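Local coordinates for SusD superfamily protein (Bacteroides fragilis NCTC 9343, PDB 3NQP) that probably binds glycans at the bacterial outer membrane for uptake, as SusD-like proteins do, at residues 405-410 / 416-421. Numbering follows the deposited sequence. Where two conformers were deposited one is given.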
# COMPACT_ATOMS: atom_id res chain seq x y z
N TYR A 405 7.72 -0.54 19.52
CA TYR A 405 7.72 -0.52 18.05
C TYR A 405 7.43 0.88 17.49
O TYR A 405 8.03 1.29 16.50
CB TYR A 405 6.71 -1.52 17.54
CG TYR A 405 7.20 -2.94 17.64
CD1 TYR A 405 8.34 -3.34 16.98
CD2 TYR A 405 6.51 -3.90 18.36
CE1 TYR A 405 8.78 -4.68 17.02
CE2 TYR A 405 6.95 -5.23 18.41
CZ TYR A 405 8.09 -5.61 17.74
OH TYR A 405 8.54 -6.93 17.80
N ILE A 406 6.49 1.61 18.10
CA ILE A 406 6.25 3.00 17.71
C ILE A 406 7.50 3.85 17.85
O ILE A 406 7.84 4.63 16.97
CB ILE A 406 5.11 3.66 18.51
CG1 ILE A 406 3.76 3.04 18.14
CG2 ILE A 406 5.08 5.20 18.27
CD1 ILE A 406 2.60 3.45 19.14
N ASN A 407 8.20 3.70 18.96
CA ASN A 407 9.40 4.49 19.20
C ASN A 407 10.59 4.11 18.32
O ASN A 407 11.43 4.97 18.02
CB ASN A 407 9.77 4.49 20.68
CG ASN A 407 8.80 5.32 21.52
OD1 ASN A 407 8.38 6.41 21.11
ND2 ASN A 407 8.45 4.81 22.72
N LEU A 408 10.70 2.85 17.92
CA LEU A 408 11.69 2.47 16.93
C LEU A 408 11.49 3.31 15.65
O LEU A 408 12.42 3.89 15.13
CB LEU A 408 11.58 0.99 16.56
CG LEU A 408 12.34 0.03 17.46
CD1 LEU A 408 11.92 -1.45 17.15
CD2 LEU A 408 13.87 0.24 17.36
N VAL A 409 10.25 3.37 15.16
CA VAL A 409 9.94 4.14 13.94
C VAL A 409 10.12 5.64 14.16
O VAL A 409 10.76 6.30 13.32
CB VAL A 409 8.54 3.82 13.43
CG1 VAL A 409 8.22 4.65 12.19
CG2 VAL A 409 8.44 2.27 13.19
N ARG A 410 9.62 6.18 15.29
CA ARG A 410 9.78 7.62 15.54
C ARG A 410 11.23 8.01 15.65
O ARG A 410 11.63 9.07 15.17
CB ARG A 410 9.09 8.07 16.81
CG ARG A 410 7.59 7.96 16.73
CD ARG A 410 6.92 8.63 17.90
NE ARG A 410 5.45 8.52 17.87
CZ ARG A 410 4.65 9.06 18.78
NH1 ARG A 410 5.15 9.77 19.80
NH2 ARG A 410 3.34 8.93 18.65
N ASN A 416 18.76 13.21 14.06
CA ASN A 416 19.59 13.86 15.06
C ASN A 416 18.77 14.76 15.97
O ASN A 416 19.29 15.22 16.98
CB ASN A 416 20.68 14.75 14.39
CG ASN A 416 21.69 13.96 13.60
OD1 ASN A 416 21.99 12.82 13.94
ND2 ASN A 416 22.21 14.57 12.55
N ALA A 417 17.53 15.06 15.59
CA ALA A 417 16.64 15.84 16.46
C ALA A 417 15.86 14.98 17.48
O ALA A 417 15.07 15.50 18.27
CB ALA A 417 15.68 16.71 15.60
N TRP A 418 16.07 13.67 17.49
CA TRP A 418 15.31 12.82 18.41
C TRP A 418 15.54 13.19 19.85
O TRP A 418 16.67 13.32 20.28
CB TRP A 418 15.75 11.39 18.23
CG TRP A 418 15.15 10.37 19.17
CD1 TRP A 418 15.85 9.58 20.05
CD2 TRP A 418 13.77 10.00 19.31
NE1 TRP A 418 15.01 8.74 20.70
CE2 TRP A 418 13.72 8.97 20.27
CE3 TRP A 418 12.58 10.41 18.70
CZ2 TRP A 418 12.53 8.36 20.65
CZ3 TRP A 418 11.40 9.80 19.08
CH2 TRP A 418 11.38 8.77 20.04
N ASP A 419 14.46 13.34 20.59
CA ASP A 419 14.49 13.77 21.96
C ASP A 419 13.31 13.11 22.62
O ASP A 419 12.17 13.47 22.32
CB ASP A 419 14.32 15.29 22.01
CG ASP A 419 14.28 15.86 23.44
OD1 ASP A 419 14.07 15.07 24.40
OD2 ASP A 419 14.46 17.11 23.56
N GLU A 420 13.57 12.16 23.50
CA GLU A 420 12.49 11.31 24.06
C GLU A 420 11.43 12.12 24.78
O GLU A 420 10.25 11.80 24.68
CB GLU A 420 13.04 10.22 24.97
CG GLU A 420 13.89 9.18 24.24
CD GLU A 420 14.59 8.20 25.19
OE1 GLU A 420 13.97 7.76 26.17
OE2 GLU A 420 15.78 7.90 24.95
N THR A 421 11.89 13.18 25.46
CA THR A 421 11.06 14.08 26.25
C THR A 421 9.97 14.75 25.39
O THR A 421 8.84 14.90 25.82
CB THR A 421 11.96 15.20 26.96
OG1 THR A 421 12.35 16.20 26.02
CG2 THR A 421 13.25 14.62 27.57
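The indole of Trp418 points its six-membered ring at helix 399-414, with Asn407 OD1 at the ring edge, close to the ring plane and 4.0 Å from CH2. The amide of Asn407 is turned 58° from the indole, so the two flat groups do not stack. Arg410 approaches obliquely, its CB 3.7 Å from Trp418 CZ3, while its carbonyl O lies 3.9 Å from CE3. The CB bond of Trp418 already points toward the helix, and chi1 of 175°, which sets CG opposite the backbone N, extends the indole in that direction; the contact is made by van der Waals forces without a hydrogen bond. The polar ends are held elsewhere: Asn407 OD1 accepts from Tyr425 N, and the extended Arg410 chain carries its guanidinium away from the indole, to Glu441 by a salt bridge through NE and to Tyr423 O through NH1. Asp419 N-caps helix 420-423; its OD1 accepts a hydrogen bond from Thr421 OG1 (2.6 Å), arriving from above the carboxylate plane, and a weak capping one from Thr421 N. The contact, a modest 136 Å² at the surface, joins the connection after helix 399-414 to the side of that helix, which in this helix-rich, TPR-related SusD region packs Tyr405 on helix 382-396, Ile406 on helix 431-445 and Val409 on both.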